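Local coordinates for SnoaL-like domain-containing protein (Catenulispora acidiphila, PDB 4H3U), which is of unknown function but adopts a ketosteroid isomerase-like fold and may take part in trimethylamine metabolism, at residues A[43-54]-A[66-76]; A[79-90]-A[101-110]. All coordinates share one frame; numbering follows the deposited sequence. Where two conformers were deposited one is given.

Overall arrangement
Two contacts in series along one chain show how one alpha+beta fold is held together by different means at different places. Interaction 1 packs the short helix 43-47 and the turns after it against the first part of helix 68-81; interaction 2 begins at the end of that same helix and pairs the edge strand 82-95 with strand 98-109. Their centres lie about 17 Å apart, on opposite sides of the chain's centre. Both are partly buried. Interaction 1, buried at G47, F50 and I71 but exposed at R68 and N44, combines close glycine packing, an apolar contact and an arginine reaching backbone oxygen. Interaction 2, nearer the middle, is chiefly a backbone ladder, with Y105 buried on one face and metal and waters at H86 on the other.

Interaction 1 of 2, residues A[43-54]-A[66-76]; sequences PNALGTLFAADG and TGREQISGWKA. With CD (cadmium ion), chain C.
Helix-on-helix packing joins helix 43-47 and the turns that follow it to the first part of helix 68-81, beside strands 54-58 and 63-66 of the ketosteroid isomerase-like fold, with helix 29-39 behind L46. The segment axes approach to 7.4 Å at 135°, a closeness permitted by G47, whose CA lies 3.1 Å from S72 OG; a side chain on G47 would collide with that hydroxyl. Deeper in, I71 stands across F50. Its CD1 sits over one ring face, 3.9 Å from the centroid, in a CH-pi contact, and its CG2 reaches CD2 and CE2 of the ring. F50 also touches I131 and D134, so the ring sits between I71 and strand 130-138 of the sheet. With the ring cut back to an alanine, I71 CD1 is likely to lose its aromatic floor and a gap to open toward that strand. On the outer side R68 CG and CD lie against G47 O, and the bend about CG-CD (chi3 -76°) then turns the guanidinium so that NH1 reaches F50 O at 3.1 Å. That bond runs close to both the carbonyl and guanidinium planes, which helps to set how the flat group is turned. L46 CD2 rests on K75 CB, while K75 NZ leads away to W38 O, G40 O and D79. At the start of helix 68-81, N-cap residue G67 has a backbone conformation suited to glycine, and its N donates a nearly straight bond to G54 O, 2.8 Å long.

Interaction 2 of 2, residues A[79-90]-A[101-110]; sequences DAMIENVHVTIT and IEAVYGGHIK. With CD (cadmium ion), chain E.
Y105 meets I82, V85 and V87 on one face of an antiparallel beta hairpin, strands 82-95 and 98-109, at the edge of the sheet in this ketosteroid isomerase-like fold; on the other face H86 lies over G106. H86 with G106 and T88 with V104 are hydrogen-bonded pairs, V87 with Y105 a non-hydrogen-bonded one. The tyrosine CG stands anti to the backbone N (chi1 171°), which sends the ring toward I82; I82 reaches in to meet it head-on, CD1 3.2 Å from Y105 OH. V85 CG1 approaches the ring edge near CE1, and V87 CG2 lies obliquely to CD1. F116 and Y138 meet the same ring edge-to-face, while V87 and I89 pack on helix 29-39. The I89 and I101 side chains cross at a slant, CD1 to CG2 3.7 Å. The other face is more polar. T88 and V104 run alongside each other, T88 OG1 3.5 Å from V104 CB. G106 CA lies above one face of the H86 ring in a CH-pi contact; a side chain on this glycine would strike CE1. A beta bulge between E83 and H86 shifts the register by one, and G107 opposite it leaves room for I82 CG2. The extended K110 chain sends NZ to weak bonds with D79 O and A80 O and a long salt bridge to E83. H86 ND1 donates in the ring plane to N84 O at 2.8 Å, which steadies the ring while NE2 binds a cadmium ion at 2.3 Å.

Interaction 1 of 2, residues A[43-54]-A[66-76]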
loop_
_atom_site.group_PDB
_atom_site.type_symbol
_atom_site.label_atom_id
_atom_site.label_comp_id
_atom_site.label_asym_id
_atom_site.label_seq_id
_atom_site.Cartn_x
_atom_site.Cartn_y
_atom_site.Cartn_z
ATOM N N PRO A 43 -21.136 9.336 -6.987
ATOM C CA PRO A 43 -20.828 8.089 -6.229
ATOM C C PRO A 43 -21.124 6.824 -7.053
ATOM O O PRO A 43 -20.370 5.830 -6.967
ATOM C CB PRO A 43 -21.704 8.182 -4.979
ATOM C CG PRO A 43 -21.773 9.660 -4.776
ATOM C CD PRO A 43 -21.867 10.292 -6.133
ATOM N N ASN A 44 -22.230 6.795 -7.792
ATOM C CA ASN A 44 -22.602 5.607 -8.552
ATOM C C ASN A 44 -21.635 5.263 -9.665
ATOM O O ASN A 44 -21.623 4.125 -10.117
ATOM C CB ASN A 44 -24.007 5.738 -9.126
ATOM C CG ASN A 44 -25.104 5.658 -8.097
ATOM O OD1 ASN A 44 -26.054 6.475 -8.144
ATOM N ND2 ASN A 44 -25.056 4.679 -7.247
ATOM N N ALA A 45 -20.837 6.215 -10.128
ATOM C CA ALA A 45 -19.834 5.904 -11.128
ATOM C C ALA A 45 -18.773 4.979 -10.540
ATOM O O ALA A 45 -18.175 4.197 -11.302
ATOM C CB ALA A 45 -19.217 7.190 -11.702
ATOM N N LEU A 46 -18.535 5.025 -9.224
ATOM C CA LEU A 46 -17.578 4.097 -8.607
ATOM C C LEU A 46 -18.269 2.750 -8.368
ATOM O O LEU A 46 -17.781 1.696 -8.785
ATOM C CB LEU A 46 -17.033 4.644 -7.286
ATOM C CG LEU A 46 -15.983 3.733 -6.625
ATOM C CD1 LEU A 46 -14.728 3.650 -7.451
ATOM C CD2 LEU A 46 -15.654 4.216 -5.220
ATOM N N GLY A 47 -19.421 2.760 -7.694
ATOM C CA GLY A 47 -20.089 1.519 -7.391
ATOM C C GLY A 47 -20.432 0.640 -8.574
ATOM O O GLY A 47 -20.301 -0.612 -8.508
ATOM N N THR A 48 -20.849 1.229 -9.682
ATOM C CA THR A 48 -21.268 0.453 -10.837
ATOM C C THR A 48 -20.159 -0.425 -11.410
ATOM O O THR A 48 -20.440 -1.381 -12.145
ATOM C CB THR A 48 -21.884 1.375 -11.916
ATOM O OG1 THR A 48 -22.676 0.567 -12.776
ATOM C CG2 THR A 48 -20.838 2.129 -12.689
ATOM N N LEU A 49 -18.906 -0.120 -11.121
ATOM C CA LEU A 49 -17.789 -0.923 -11.602
ATOM C C LEU A 49 -17.641 -2.267 -10.907
ATOM O O LEU A 49 -16.892 -3.108 -11.382
ATOM C CB LEU A 49 -16.478 -0.149 -11.399
ATOM C CG LEU A 49 -16.396 1.210 -12.078
ATOM C CD1 LEU A 49 -15.107 1.910 -11.711
ATOM C CD2 LEU A 49 -16.564 1.077 -13.598
ATOM N N PHE A 50 -18.328 -2.471 -9.785
ATOM C CA PHE A 50 -18.138 -3.620 -8.926
ATOM C C PHE A 50 -19.216 -4.683 -9.025
ATOM O O PHE A 50 -20.384 -4.437 -9.272
ATOM C CB PHE A 50 -18.072 -3.147 -7.449
ATOM C CG PHE A 50 -16.782 -2.444 -7.122
ATOM C CD1 PHE A 50 -15.761 -3.102 -6.456
ATOM C CD2 PHE A 50 -16.583 -1.117 -7.501
ATOM C CE1 PHE A 50 -14.572 -2.473 -6.191
ATOM C CE2 PHE A 50 -15.373 -0.501 -7.255
ATOM C CZ PHE A 50 -14.370 -1.183 -6.607
ATOM N N ALA A 51 -18.760 -5.929 -8.814
ATOM C CA ALA A 51 -19.630 -7.075 -8.725
ATOM C C ALA A 51 -20.612 -6.908 -7.583
ATOM O O ALA A 51 -20.361 -6.167 -6.619
ATOM C CB ALA A 51 -18.819 -8.348 -8.518
ATOM N N ALA A 52 -21.688 -7.693 -7.596
ATOM C CA ALA A 52 -22.708 -7.587 -6.596
ATOM C C ALA A 52 -22.175 -7.852 -5.199
ATOM O O ALA A 52 -22.644 -7.246 -4.229
ATOM C CB ALA A 52 -23.860 -8.525 -6.897
ATOM N N ASP A 53 -21.218 -8.774 -5.105
ATOM C CA ASP A 53 -20.548 -9.132 -3.874
ATOM C C ASP A 53 -19.114 -8.622 -3.829
ATOM O O ASP A 53 -18.283 -9.109 -3.077
ATOM C CB ASP A 53 -20.599 -10.669 -3.663
ATOM C CG ASP A 53 -19.983 -11.464 -4.813
ATOM O OD1 ASP A 53 -19.887 -12.696 -4.627
ATOM O OD2 ASP A 53 -19.603 -10.888 -5.875
ATOM N N GLY A 54 -18.816 -7.627 -4.640
ATOM C CA GLY A 54 -17.495 -7.046 -4.666
ATOM C C GLY A 54 -17.138 -6.371 -3.350
ATOM O O GLY A 54 -17.997 -5.824 -2.674
ATOM N N THR A 66 -18.908 -3.763 1.123
ATOM C CA THR A 66 -19.278 -4.864 0.240
ATOM C C THR A 66 -20.521 -4.478 -0.547
ATOM O O THR A 66 -21.515 -4.051 0.059
ATOM C CB THR A 66 -19.534 -6.167 1.068
ATOM O OG1 THR A 66 -18.337 -6.464 1.802
ATOM C CG2 THR A 66 -19.895 -7.308 0.191
ATOM N N GLY A 67 -20.462 -4.704 -1.855
ATOM C CA GLY A 67 -21.587 -4.426 -2.724
ATOM C C GLY A 67 -21.625 -2.997 -3.215
ATOM O O GLY A 67 -20.991 -2.116 -2.670
ATOM N N ARG A 68 -22.328 -2.769 -4.338
ATOM C CA ARG A 68 -22.320 -1.494 -4.983
ATOM C C ARG A 68 -22.863 -0.373 -4.166
ATOM O O ARG A 68 -22.348 0.762 -4.262
ATOM C CB ARG A 68 -23.050 -1.589 -6.340
ATOM C CG ARG A 68 -22.400 -2.561 -7.336
ATOM C CD ARG A 68 -22.865 -2.334 -8.759
ATOM N NE ARG A 68 -24.185 -2.853 -8.984
ATOM C CZ ARG A 68 -24.441 -4.139 -9.155
ATOM N NH1 ARG A 68 -23.443 -5.017 -9.079
ATOM N NH2 ARG A 68 -25.689 -4.514 -9.365
ATOM N N GLU A 69 -23.941 -0.574 -3.414
ATOM C CA GLU A 69 -24.476 0.491 -2.593
ATOM C C GLU A 69 -23.463 0.966 -1.567
ATOM O O GLU A 69 -23.253 2.193 -1.417
ATOM C CB GLU A 69 -25.808 0.167 -1.934
ATOM C CG GLU A 69 -26.969 -0.009 -2.916
ATOM C CD GLU A 69 -28.277 -0.118 -2.161
ATOM O OE1 GLU A 69 -28.680 -1.206 -1.828
ATOM O OE2 GLU A 69 -28.796 0.941 -1.727
ATOM N N GLN A 70 -22.856 0.046 -0.816
ATOM C CA GLN A 70 -21.856 0.460 0.179
ATOM C C GLN A 70 -20.646 1.131 -0.475
ATOM O O GLN A 70 -20.085 2.076 0.040
ATOM C CB GLN A 70 -21.381 -0.708 1.048
ATOM C CG GLN A 70 -22.436 -1.259 1.996
ATOM C CD GLN A 70 -21.869 -2.139 3.076
ATOM O OE1 GLN A 70 -20.722 -2.539 3.019
ATOM N NE2 GLN A 70 -22.677 -2.413 4.072
ATOM N N ILE A 71 -20.237 0.609 -1.624
ATOM C CA ILE A 71 -19.036 1.130 -2.315
ATOM C C ILE A 71 -19.285 2.546 -2.856
ATOM O O ILE A 71 -18.472 3.458 -2.651
ATOM C CB ILE A 71 -18.517 0.171 -3.350
ATOM C CG1 ILE A 71 -17.976 -1.102 -2.655
ATOM C CG2 ILE A 71 -17.445 0.822 -4.234
ATOM C CD1 ILE A 71 -17.646 -2.256 -3.591
ATOM N N SER A 72 -20.435 2.768 -3.511
ATOM C CA SER A 72 -20.804 4.114 -3.897
ATOM C C SER A 72 -20.881 5.001 -2.628
ATOM O O SER A 72 -20.440 6.159 -2.639
ATOM C CB SER A 72 -22.132 4.066 -4.592
ATOM O OG SER A 72 -22.029 3.410 -5.824
ATOM N N GLY A 73 -21.405 4.463 -1.527
ATOM C CA GLY A 73 -21.448 5.174 -0.263
ATOM C C GLY A 73 -20.095 5.572 0.264
ATOM O O GLY A 73 -19.993 6.609 0.948
ATOM N N TRP A 74 -19.033 4.824 -0.028
ATOM C CA TRP A 74 -17.676 5.180 0.377
ATOM C C TRP A 74 -17.171 6.392 -0.412
ATOM O O TRP A 74 -16.533 7.267 0.169
ATOM C CB TRP A 74 -16.751 3.956 0.233
ATOM C CG TRP A 74 -15.295 4.221 0.523
ATOM C CD1 TRP A 74 -14.259 4.037 -0.335
ATOM C CD2 TRP A 74 -14.717 4.676 1.762
ATOM N NE1 TRP A 74 -13.075 4.344 0.278
ATOM C CE2 TRP A 74 -13.334 4.781 1.555
ATOM C CE3 TRP A 74 -15.241 5.075 3.004
ATOM C CZ2 TRP A 74 -12.457 5.171 2.565
ATOM C CZ3 TRP A 74 -14.381 5.469 3.986
ATOM C CH2 TRP A 74 -13.011 5.541 3.776
ATOM N N LYS A 75 -17.477 6.482 -1.697
ATOM C CA LYS A 75 -17.167 7.697 -2.453
ATOM C C LYS A 75 -17.936 8.866 -1.853
ATOM O O LYS A 75 -17.360 9.953 -1.665
ATOM C CB LYS A 75 -17.472 7.474 -3.926
ATOM C CG LYS A 75 -17.470 8.761 -4.799
ATOM C CD LYS A 75 -16.197 9.553 -4.800
ATOM C CE LYS A 75 -16.314 10.685 -5.860
ATOM N NZ LYS A 75 -15.253 11.698 -5.692
ATOM N N ALA A 76 -19.222 8.699 -1.548
ATOM C CA ALA A 76 -19.991 9.768 -0.948
ATOM C C ALA A 76 -19.410 10.222 0.405
ATOM O O ALA A 76 -19.297 11.421 0.668
ATOM C CB ALA A 76 -21.457 9.381 -0.801
HETATM CD CD CD C . -30.792 -1.144 -0.984
HETATM O O HOH W 1 -23.791 2.290 -7.240
HETATM O O HOH W 2 -24.179 -4.955 -4.881
HETATM O O HOH W 3 -31.964 0.610 -2.133
#

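Interaction 2 of 2, residues A[79-90]-A[101-110]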
loop_
_atom_site.group_PDB
_atom_site.type_symbol
_atom_site.label_atom_id
_atom_site.label_comp_id
_atom_site.label_asym_id
_atom_site.label_seq_id
_atom_site.Cartn_x
_atom_site.Cartn_y
_atom_site.Cartn_z
ATOM N N ASP A 79 -16.140 12.137 -0.083
ATOM C CA ASP A 79 -16.425 13.507 -0.545
ATOM C C ASP A 79 -16.981 14.398 0.542
ATOM O O ASP A 79 -16.762 15.601 0.558
ATOM C CB ASP A 79 -17.388 13.510 -1.721
ATOM C CG ASP A 79 -16.772 13.015 -3.030
ATOM O OD1 ASP A 79 -15.535 12.925 -3.127
ATOM O OD2 ASP A 79 -17.561 12.825 -3.981
ATOM N N ALA A 80 -17.782 13.839 1.425
ATOM C CA ALA A 80 -18.311 14.627 2.528
ATOM C C ALA A 80 -17.193 15.099 3.449
ATOM O O ALA A 80 -17.310 16.168 4.025
ATOM C CB ALA A 80 -19.308 13.789 3.320
HETATM N N MSE A 81 -16.104 14.353 3.592
HETATM C CA MSE A 81 -14.993 14.691 4.469
HETATM C C MSE A 81 -13.849 15.416 3.789
HETATM O O MSE A 81 -13.146 16.165 4.466
HETATM C CB MSE A 81 -14.442 13.382 5.068
HETATM C CG MSE A 81 -13.340 13.527 6.144
HETATM SE SE MSE A 81 -12.589 11.846 6.818
HETATM C CE MSE A 81 -14.389 11.023 7.027
ATOM N N ILE A 82 -13.709 15.252 2.479
ATOM C CA ILE A 82 -12.578 15.737 1.747
ATOM C C ILE A 82 -13.004 16.439 0.477
ATOM O O ILE A 82 -13.738 15.885 -0.321
ATOM C CB ILE A 82 -11.648 14.556 1.353
ATOM C CG1 ILE A 82 -11.305 13.717 2.588
ATOM C CG2 ILE A 82 -10.384 15.069 0.693
ATOM C CD1 ILE A 82 -10.349 12.563 2.311
ATOM N N GLU A 83 -12.588 17.703 0.352
ATOM C CA GLU A 83 -12.866 18.467 -0.821
ATOM C C GLU A 83 -11.860 18.132 -1.947
ATOM O O GLU A 83 -10.703 17.800 -1.701
ATOM C CB GLU A 83 -12.688 19.978 -0.495
ATOM C CG GLU A 83 -13.246 20.929 -1.553
ATOM C CD GLU A 83 -14.786 21.074 -1.517
ATOM O OE1 GLU A 83 -15.337 21.985 -2.147
ATOM O OE2 GLU A 83 -15.471 20.211 -0.905
ATOM N N ASN A 84 -12.316 18.250 -3.185
ATOM C CA ASN A 84 -11.456 18.120 -4.364
ATOM C C ASN A 84 -10.719 16.767 -4.458
ATOM O O ASN A 84 -9.576 16.726 -4.882
ATOM C CB ASN A 84 -10.451 19.299 -4.460
ATOM C CG ASN A 84 -9.774 19.370 -5.795
ATOM O OD1 ASN A 84 -10.423 19.246 -6.839
ATOM N ND2 ASN A 84 -8.466 19.518 -5.780
ATOM N N VAL A 85 -11.363 15.686 -4.038
ATOM C CA VAL A 85 -10.730 14.384 -4.158
ATOM C C VAL A 85 -10.362 14.144 -5.629
ATOM O O VAL A 85 -11.193 14.362 -6.531
ATOM C CB VAL A 85 -11.664 13.256 -3.706
ATOM C CG1 VAL A 85 -11.136 11.888 -4.133
ATOM C CG2 VAL A 85 -11.853 13.304 -2.217
ATOM N N HIS A 86 -9.117 13.780 -5.867
ATOM C CA HIS A 86 -8.678 13.494 -7.214
ATOM C C HIS A 86 -7.622 12.416 -7.171
ATOM O O HIS A 86 -6.771 12.392 -6.291
ATOM C CB HIS A 86 -8.238 14.761 -7.968
ATOM C CG HIS A 86 -7.092 15.504 -7.373
ATOM N ND1 HIS A 86 -7.182 16.227 -6.205
ATOM C CD2 HIS A 86 -5.849 15.737 -7.857
ATOM C CE1 HIS A 86 -6.009 16.795 -5.954
ATOM N NE2 HIS A 86 -5.191 16.530 -6.956
ATOM N N VAL A 87 -7.733 11.512 -8.135
ATOM C CA VAL A 87 -6.845 10.367 -8.258
ATOM C C VAL A 87 -6.288 10.332 -9.672
ATOM O O VAL A 87 -7.048 10.337 -10.607
ATOM C CB VAL A 87 -7.588 9.048 -7.974
ATOM C CG1 VAL A 87 -6.715 7.859 -8.277
ATOM C CG2 VAL A 87 -8.077 9.018 -6.530
ATOM N N THR A 88 -4.954 10.399 -9.782
ATOM C CA THR A 88 -4.289 10.383 -11.077
ATOM C C THR A 88 -3.484 9.101 -11.173
ATOM O O THR A 88 -2.920 8.619 -10.208
ATOM C CB THR A 88 -3.382 11.605 -11.263
ATOM O OG1 THR A 88 -2.381 11.609 -10.275
ATOM C CG2 THR A 88 -4.162 12.867 -11.139
ATOM N N ILE A 89 -3.432 8.517 -12.361
ATOM C CA ILE A 89 -2.707 7.294 -12.590
ATOM C C ILE A 89 -1.261 7.567 -12.973
ATOM O O ILE A 89 -1.002 8.261 -13.965
ATOM C CB ILE A 89 -3.399 6.514 -13.719
ATOM C CG1 ILE A 89 -4.883 6.244 -13.393
ATOM C CG2 ILE A 89 -2.664 5.202 -14.000
ATOM C CD1 ILE A 89 -5.107 5.519 -12.073
ATOM N N THR A 90 -0.348 6.998 -12.219
ATOM C CA THR A 90 1.076 7.044 -12.502
ATOM C C THR A 90 1.426 5.927 -13.469
ATOM O O THR A 90 2.036 6.174 -14.522
ATOM C CB THR A 90 1.904 6.932 -11.226
ATOM O OG1 THR A 90 1.484 7.948 -10.320
ATOM C CG2 THR A 90 3.381 7.111 -11.527
ATOM N N ILE A 101 -2.338 -0.781 -9.560
ATOM C CA ILE A 101 -2.366 0.618 -9.890
ATOM C C ILE A 101 -1.440 1.394 -8.985
ATOM O O ILE A 101 -1.542 1.277 -7.765
ATOM C CB ILE A 101 -3.781 1.194 -9.732
ATOM C CG1 ILE A 101 -4.828 0.419 -10.520
ATOM C CG2 ILE A 101 -3.808 2.669 -10.134
ATOM C CD1 ILE A 101 -6.258 0.763 -10.177
ATOM N N GLU A 102 -0.532 2.167 -9.567
ATOM C CA GLU A 102 0.244 3.155 -8.840
ATOM C C GLU A 102 -0.419 4.508 -9.199
ATOM O O GLU A 102 -0.477 4.914 -10.374
ATOM C CB GLU A 102 1.704 3.159 -9.249
ATOM C CG GLU A 102 2.379 1.883 -8.854
ATOM C CD GLU A 102 3.872 1.828 -9.102
ATOM O OE1 GLU A 102 4.578 2.808 -8.740
ATOM O OE2 GLU A 102 4.357 0.765 -9.584
ATOM N N ALA A 103 -0.956 5.187 -8.198
ATOM C CA ALA A 103 -1.680 6.435 -8.385
ATOM C C ALA A 103 -1.218 7.467 -7.424
ATOM O O ALA A 103 -0.378 7.212 -6.557
ATOM C CB ALA A 103 -3.162 6.194 -8.164
ATOM N N VAL A 104 -1.718 8.691 -7.612
ATOM C CA VAL A 104 -1.569 9.763 -6.627
ATOM C C VAL A 104 -2.973 10.145 -6.201
ATOM O O VAL A 104 -3.830 10.440 -7.024
ATOM C CB VAL A 104 -0.810 10.997 -7.174
ATOM C CG1 VAL A 104 -0.754 12.119 -6.139
ATOM C CG2 VAL A 104 0.589 10.601 -7.587
ATOM N N TYR A 105 -3.166 10.133 -4.893
ATOM C CA TYR A 105 -4.420 10.479 -4.237
ATOM C C TYR A 105 -4.272 11.827 -3.538
ATOM O O TYR A 105 -3.398 11.999 -2.708
ATOM C CB TYR A 105 -4.742 9.405 -3.219
ATOM C CG TYR A 105 -5.896 9.677 -2.294
ATOM C CD1 TYR A 105 -7.000 10.404 -2.716
ATOM C CD2 TYR A 105 -5.853 9.322 -0.976
ATOM C CE1 TYR A 105 -8.045 10.702 -1.841
ATOM C CE2 TYR A 105 -6.944 9.496 -0.128
ATOM C CZ TYR A 105 -8.051 10.147 -0.578
ATOM O OH TYR A 105 -9.109 10.363 0.272
ATOM N N GLY A 106 -5.118 12.761 -3.910
ATOM C CA GLY A 106 -5.057 14.099 -3.347
ATOM C C GLY A 106 -6.419 14.656 -3.012
ATOM O O GLY A 106 -7.454 14.217 -3.519
ATOM N N GLY A 107 -6.396 15.708 -2.194
ATOM C CA GLY A 107 -7.616 16.405 -1.790
ATOM C C GLY A 107 -7.290 17.354 -0.647
ATOM O O GLY A 107 -6.136 17.583 -0.337
ATOM N N HIS A 108 -8.337 17.874 -0.034
ATOM C CA HIS A 108 -8.165 18.785 1.096
ATOM C C HIS A 108 -9.229 18.423 2.137
ATOM O O HIS A 108 -10.417 18.708 1.956
ATOM C CB HIS A 108 -8.241 20.251 0.655
ATOM C CG HIS A 108 -7.863 21.238 1.718
ATOM N ND1 HIS A 108 -7.562 22.566 1.404
ATOM C CD2 HIS A 108 -7.700 21.089 3.047
ATOM C CE1 HIS A 108 -7.254 23.169 2.525
ATOM N NE2 HIS A 108 -7.354 22.321 3.540
ATOM N N ILE A 109 -8.804 17.788 3.228
ATOM C CA ILE A 109 -9.718 17.410 4.291
ATOM C C ILE A 109 -10.421 18.680 4.775
ATOM O O ILE A 109 -9.750 19.675 5.127
ATOM C CB ILE A 109 -8.943 16.733 5.438
ATOM C CG1 ILE A 109 -8.355 15.393 4.955
ATOM C CG2 ILE A 109 -9.833 16.502 6.647
ATOM C CD1 ILE A 109 -7.334 14.780 5.877
ATOM N N LYS A 110 -11.741 18.673 4.804
ATOM C CA LYS A 110 -12.481 19.900 5.114
ATOM C C LYS A 110 -12.156 20.322 6.540
ATOM O O LYS A 110 -12.257 19.521 7.507
ATOM C CB LYS A 110 -13.980 19.717 4.890
ATOM C CG LYS A 110 -14.341 19.308 3.483
ATOM C CD LYS A 110 -15.835 19.239 3.248
ATOM C CE LYS A 110 -16.131 18.590 1.911
ATOM N NZ LYS A 110 -17.579 18.477 1.633
HETATM CD CD CD E . -3.087 17.291 -7.394
HETATM O O HOH W 4 -19.435 18.033 3.439
HETATM O O HOH W 5 -13.511 16.942 7.152
HETATM O O HOH W 6 -4.094 13.186 -7.511
HETATM O O HOH W 7 2.268 7.225 -7.796
HETATM O O HOH W 8 -2.218 15.188 -6.947
HETATM O O HOH W 9 -3.148 16.554 -9.496
HETATM O O HOH W 10 -3.917 19.363 -7.939
#